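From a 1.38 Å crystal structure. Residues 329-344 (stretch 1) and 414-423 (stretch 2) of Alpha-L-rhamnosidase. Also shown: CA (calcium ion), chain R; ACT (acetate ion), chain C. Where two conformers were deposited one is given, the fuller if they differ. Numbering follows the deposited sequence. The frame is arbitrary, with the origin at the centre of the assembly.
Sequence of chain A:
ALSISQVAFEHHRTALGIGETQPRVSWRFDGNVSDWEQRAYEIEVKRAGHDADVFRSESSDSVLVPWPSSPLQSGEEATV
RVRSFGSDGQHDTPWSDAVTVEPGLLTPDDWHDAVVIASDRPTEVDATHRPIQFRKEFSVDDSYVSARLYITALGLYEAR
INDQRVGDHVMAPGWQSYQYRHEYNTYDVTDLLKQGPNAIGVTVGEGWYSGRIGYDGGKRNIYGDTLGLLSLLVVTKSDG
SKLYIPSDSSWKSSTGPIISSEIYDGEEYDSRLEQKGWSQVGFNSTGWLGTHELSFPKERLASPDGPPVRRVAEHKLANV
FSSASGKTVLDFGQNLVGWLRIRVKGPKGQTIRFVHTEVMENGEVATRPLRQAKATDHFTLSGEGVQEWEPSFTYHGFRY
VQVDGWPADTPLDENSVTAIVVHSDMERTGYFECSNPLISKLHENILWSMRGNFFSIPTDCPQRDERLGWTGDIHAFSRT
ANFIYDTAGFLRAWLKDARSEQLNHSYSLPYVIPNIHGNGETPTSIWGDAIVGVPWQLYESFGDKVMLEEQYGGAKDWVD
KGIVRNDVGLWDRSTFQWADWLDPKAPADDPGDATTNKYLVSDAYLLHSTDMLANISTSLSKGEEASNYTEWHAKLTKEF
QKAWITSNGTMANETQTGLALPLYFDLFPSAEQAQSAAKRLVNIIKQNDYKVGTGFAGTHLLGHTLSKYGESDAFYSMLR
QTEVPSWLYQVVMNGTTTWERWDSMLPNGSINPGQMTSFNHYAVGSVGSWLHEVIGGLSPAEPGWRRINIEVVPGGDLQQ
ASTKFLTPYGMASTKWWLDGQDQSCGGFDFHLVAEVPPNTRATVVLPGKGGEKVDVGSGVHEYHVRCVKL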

# COMPACT_ATOMS: atom_id res chain seq x y z
N VAL A 329 -21.80 -22.13 6.29
CA VAL A 329 -20.83 -21.03 6.41
C VAL A 329 -19.40 -21.59 6.40
O VAL A 329 -19.04 -22.51 7.15
N LEU A 330 -18.59 -20.99 5.53
CA LEU A 330 -17.15 -21.18 5.50
C LEU A 330 -16.49 -20.19 6.47
O LEU A 330 -16.88 -19.03 6.54
N ASP A 331 -15.47 -20.68 7.17
CA ASP A 331 -14.60 -19.88 8.02
C ASP A 331 -13.17 -20.09 7.51
O ASP A 331 -12.64 -21.21 7.58
N PHE A 332 -12.53 -19.00 7.06
CA PHE A 332 -11.13 -19.06 6.62
C PHE A 332 -10.12 -18.76 7.74
O PHE A 332 -8.91 -18.82 7.49
N GLY A 333 -10.60 -18.43 8.95
CA GLY A 333 -9.72 -18.24 10.12
C GLY A 333 -8.98 -16.91 10.15
O GLY A 333 -8.28 -16.60 11.13
N GLN A 334 -9.16 -16.10 9.12
CA GLN A 334 -8.44 -14.85 8.91
C GLN A 334 -9.38 -13.96 8.11
O GLN A 334 -9.97 -14.44 7.15
N ASN A 335 -9.47 -12.69 8.51
CA ASN A 335 -10.16 -11.67 7.74
C ASN A 335 -9.19 -11.22 6.65
O ASN A 335 -8.19 -10.54 6.95
N LEU A 336 -9.44 -11.65 5.42
CA LEU A 336 -8.56 -11.48 4.30
C LEU A 336 -9.25 -10.70 3.19
O LEU A 336 -10.45 -10.43 3.24
N VAL A 337 -8.45 -10.35 2.20
CA VAL A 337 -8.90 -9.55 1.06
C VAL A 337 -8.50 -10.25 -0.22
O VAL A 337 -7.35 -10.61 -0.41
N GLY A 338 -9.51 -10.49 -1.08
CA GLY A 338 -9.37 -11.18 -2.34
C GLY A 338 -10.69 -11.83 -2.71
O GLY A 338 -11.68 -11.16 -2.81
N TRP A 339 -10.67 -13.15 -2.91
CA TRP A 339 -11.86 -13.83 -3.43
C TRP A 339 -11.68 -15.33 -3.25
O TRP A 339 -10.65 -15.79 -2.77
N LEU A 340 -12.69 -16.09 -3.67
CA LEU A 340 -12.61 -17.56 -3.63
C LEU A 340 -12.15 -18.16 -4.96
O LEU A 340 -12.34 -17.57 -6.00
N ARG A 341 -11.55 -19.33 -4.87
CA ARG A 341 -11.34 -20.24 -6.00
C ARG A 341 -12.10 -21.52 -5.68
O ARG A 341 -11.95 -22.08 -4.59
N ILE A 342 -12.95 -21.96 -6.62
CA ILE A 342 -13.78 -23.14 -6.42
C ILE A 342 -13.41 -24.17 -7.49
O ILE A 342 -12.96 -23.79 -8.58
N ARG A 343 -13.56 -25.45 -7.11
CA ARG A 343 -13.42 -26.56 -8.01
C ARG A 343 -14.61 -27.48 -7.74
O ARG A 343 -14.69 -28.07 -6.66
N VAL A 344 -15.54 -27.54 -8.69
CA VAL A 344 -16.85 -28.05 -8.35
C VAL A 344 -17.51 -28.63 -9.61
O VAL A 344 -17.34 -28.10 -10.69
N GLU A 414 -11.69 -28.39 1.78
CA GLU A 414 -10.46 -27.73 1.38
C GLU A 414 -10.03 -28.12 -0.05
O GLU A 414 -9.24 -27.42 -0.65
N ASN A 415 -10.57 -29.22 -0.60
CA ASN A 415 -10.27 -29.62 -1.99
C ASN A 415 -11.18 -28.94 -3.02
O ASN A 415 -10.90 -28.99 -4.22
N SER A 416 -12.28 -28.33 -2.59
CA SER A 416 -13.22 -27.71 -3.55
C SER A 416 -13.32 -26.18 -3.37
O SER A 416 -13.87 -25.54 -4.23
N VAL A 417 -12.80 -25.63 -2.26
CA VAL A 417 -12.84 -24.17 -2.06
C VAL A 417 -11.59 -23.75 -1.29
O VAL A 417 -11.18 -24.39 -0.34
N THR A 418 -11.02 -22.62 -1.74
CA THR A 418 -9.92 -21.98 -1.04
C THR A 418 -10.06 -20.47 -1.23
O THR A 418 -10.75 -20.00 -2.13
N ALA A 419 -9.40 -19.70 -0.36
CA ALA A 419 -9.37 -18.25 -0.48
C ALA A 419 -8.07 -17.85 -1.18
O ALA A 419 -7.02 -18.43 -0.94
N ILE A 420 -8.19 -16.80 -1.99
CA ILE A 420 -7.07 -16.22 -2.69
C ILE A 420 -6.88 -14.83 -2.11
O ILE A 420 -7.76 -14.02 -2.14
N VAL A 421 -5.66 -14.60 -1.60
CA VAL A 421 -5.24 -13.35 -0.99
C VAL A 421 -4.64 -12.46 -2.08
O VAL A 421 -3.71 -12.89 -2.75
N VAL A 422 -5.25 -11.26 -2.27
CA VAL A 422 -4.95 -10.40 -3.41
C VAL A 422 -4.57 -9.02 -2.86
O VAL A 422 -5.31 -8.45 -2.08
N HIS A 423 -3.43 -8.49 -3.34
CA HIS A 423 -3.02 -7.14 -3.00
C HIS A 423 -1.84 -6.72 -3.88
O HIS A 423 -1.26 -7.55 -4.62

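Side-chain packing between residues 329-344 and 414-423 of Alpha-L-rhamnosidase, where strand 339-344 pairs antiparallel with strand 417-423. On one face of the pair, Val417 (chi1 p) and Ala419 form the apolar centre with Leu340 and Ile342. Val417 CG2 is the shared contact point, 3.9 Å from Leu330 CD1 and 4.1 Å from both Leu340 CD2 and Ile342 CG2. Leu330 and Leu340 are both m,t; Ile342 is p,t, and its end leads away. Phe332 (chi1 m), pointing toward the second stretch, lays one ring face over Ala419 CB, which sits 4.0 Å from the ring centroid in a CH-pi contact, while Val417 CG2 lies at the ring edge. Leu336 (p,p) also points toward this stretch and brings CD2 to 3.8 Å from Ala419 CB, so the small alanine methyl is covered by two large side chains. On the other face, Trp339 (chi1 p) receives Val422 CG2 (chi1 t) almost along the ring normal, 3.6 Å from the centroid of its six-membered ring; Ile420 (m,m) packs beside the indole, Ile420 CB lying 3.9 Å from Trp339 CD1. Gly338 leaves room here: a CB would fall 1.9 Å from Ile420 O. Ile420 CD1 reaches Arg341 CB at 3.9 Å, leading to the polar margin. There Arg341 (t,t,p) extends over Thr418 (chi1 t), whose CG2 lies over one guanidinium face, 3.7 Å from Arg341 NH1; Arg341 NH2 and Thr418 OG1 find hydrogen-bond partners elsewhere in the structure. Backbone hydrogen bonds hold the register, among them Ile420 N to Trp339 O (2.8 Å) and Arg343 N to Ser416 O (2.9 Å). Beyond the contact, Glu414 chelates the calcium ion through OE1 and OE2, each 2.3 Å from CA, and His423 NE2 donates a hydrogen bond to acetate O at 2.8 Å.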

# COMPACT_ATOMS: atom_id res chain seq x y z
CB VAL A 329 -21.08 -20.17 7.65
CG1 VAL A 329 -20.15 -18.96 7.68
CG2 VAL A 329 -22.53 -19.73 7.77
CB LEU A 330 -16.63 -20.90 4.09
CG LEU A 330 -17.33 -21.61 2.93
CD1 LEU A 330 -16.61 -21.31 1.64
CD2 LEU A 330 -17.40 -23.12 3.18
CB ASP A 331 -14.81 -20.26 9.50
CG ASP A 331 -13.89 -19.53 10.47
OD1 ASP A 331 -13.20 -18.59 10.01
OD2 ASP A 331 -13.91 -19.86 11.70
CB PHE A 332 -10.94 -18.13 5.42
CG PHE A 332 -11.56 -18.79 4.22
CD1 PHE A 332 -10.88 -19.77 3.53
CD2 PHE A 332 -12.85 -18.47 3.85
CE1 PHE A 332 -11.49 -20.40 2.46
CE2 PHE A 332 -13.48 -19.11 2.79
CZ PHE A 332 -12.79 -20.07 2.10
CB GLN A 334 -7.15 -15.09 8.14
CG GLN A 334 -6.44 -13.81 7.72
CD GLN A 334 -5.93 -12.97 8.88
OE1 GLN A 334 -5.24 -13.49 9.79
NE2 GLN A 334 -6.26 -11.66 8.85
CB ASN A 335 -10.59 -10.52 8.65
CG ASN A 335 -11.48 -9.50 7.97
OD1 ASN A 335 -12.14 -9.82 6.97
ND2 ASN A 335 -11.59 -8.31 8.54
CB LEU A 336 -8.01 -12.82 3.83
CG LEU A 336 -9.02 -13.92 3.51
CD1 LEU A 336 -9.50 -13.75 2.11
CD2 LEU A 336 -8.39 -15.30 3.67
CB VAL A 337 -8.35 -8.11 1.11
CG1 VAL A 337 -8.77 -7.32 -0.11
CG2 VAL A 337 -8.85 -7.42 2.36
CB TRP A 339 -12.11 -13.46 -4.88
CG TRP A 339 -10.97 -13.64 -5.82
CD1 TRP A 339 -10.40 -14.78 -6.28
CD2 TRP A 339 -10.23 -12.56 -6.43
NE1 TRP A 339 -9.38 -14.52 -7.14
CE2 TRP A 339 -9.26 -13.16 -7.25
CE3 TRP A 339 -10.30 -11.17 -6.35
CZ2 TRP A 339 -8.43 -12.41 -8.07
CZ3 TRP A 339 -9.46 -10.43 -7.15
CH2 TRP A 339 -8.56 -11.05 -8.00
CB LEU A 340 -14.00 -18.14 -3.33
CG LEU A 340 -14.60 -17.73 -2.00
CD1 LEU A 340 -15.99 -18.32 -1.86
CD2 LEU A 340 -13.69 -18.16 -0.84
CB ARG A 341 -9.86 -20.58 -6.19
CG ARG A 341 -9.60 -21.56 -7.34
CD ARG A 341 -8.16 -22.02 -7.47
NE ARG A 341 -7.82 -22.97 -6.43
CZ ARG A 341 -6.57 -23.30 -6.05
NH1 ARG A 341 -6.38 -24.21 -5.10
NH2 ARG A 341 -5.53 -22.71 -6.61
CB ILE A 342 -15.29 -22.82 -6.44
CG1 ILE A 342 -15.80 -22.38 -7.82
CG2 ILE A 342 -15.61 -21.84 -5.32
CD1 ILE A 342 -17.27 -22.02 -7.87
CB ARG A 343 -12.08 -27.26 -7.77
CG ARG A 343 -10.88 -26.39 -8.14
CD ARG A 343 -9.53 -26.82 -7.61
NE ARG A 343 -8.44 -26.02 -8.16
CZ ARG A 343 -7.15 -26.27 -7.95
NH1 ARG A 343 -6.80 -27.18 -7.05
NH2 ARG A 343 -6.21 -25.64 -8.65
CB VAL A 344 -17.71 -26.93 -7.74
CG1 VAL A 344 -17.89 -25.76 -8.70
CG2 VAL A 344 -19.05 -27.45 -7.24
CB GLU A 414 -9.34 -27.95 2.41
CG GLU A 414 -9.07 -29.40 2.77
CD GLU A 414 -9.82 -29.94 3.99
OE1 GLU A 414 -10.99 -29.55 4.22
OE2 GLU A 414 -9.24 -30.77 4.69
CB ASN A 415 -10.37 -31.14 -2.17
CG ASN A 415 -9.31 -31.88 -1.38
OD1 ASN A 415 -9.62 -32.85 -0.68
ND2 ASN A 415 -8.07 -31.43 -1.46
CB SER A 416 -14.56 -28.35 -3.45
OG SER A 416 -15.08 -28.24 -2.14
CB VAL A 417 -14.14 -23.67 -1.38
CG1 VAL A 417 -14.30 -24.18 0.04
CG2 VAL A 417 -14.28 -22.15 -1.41
CB THR A 418 -8.60 -22.55 -1.55
OG1 THR A 418 -7.63 -22.38 -0.51
CG2 THR A 418 -8.15 -21.92 -2.85
CB ALA A 419 -9.52 -17.54 0.83
CB ILE A 420 -7.34 -16.15 -4.20
CG1 ILE A 420 -7.81 -17.50 -4.77
CG2 ILE A 420 -6.13 -15.60 -4.95
CD1 ILE A 420 -6.83 -18.64 -4.64
CB VAL A 421 -4.23 -13.57 0.15
CG1 VAL A 421 -3.85 -12.21 0.76
CG2 VAL A 421 -4.80 -14.54 1.20
CB VAL A 422 -6.17 -10.33 -4.34
CG1 VAL A 422 -5.93 -9.38 -5.51
CG2 VAL A 422 -6.61 -11.70 -4.86
CB HIS A 423 -2.66 -6.95 -1.51
CG HIS A 423 -1.58 -7.83 -0.96
ND1 HIS A 423 -0.24 -7.54 -1.13
CD2 HIS A 423 -1.65 -8.97 -0.23
CE1 HIS A 423 0.49 -8.49 -0.50
NE2 HIS A 423 -0.35 -9.36 0.10
CA CA R . -11.05 -30.90 6.14
C ACT C . 0.60 -12.79 1.86
O ACT C . 0.41 -11.58 1.55
OXT ACT C . -0.27 -13.57 2.42
CH3 ACT C . 1.97 -13.38 1.57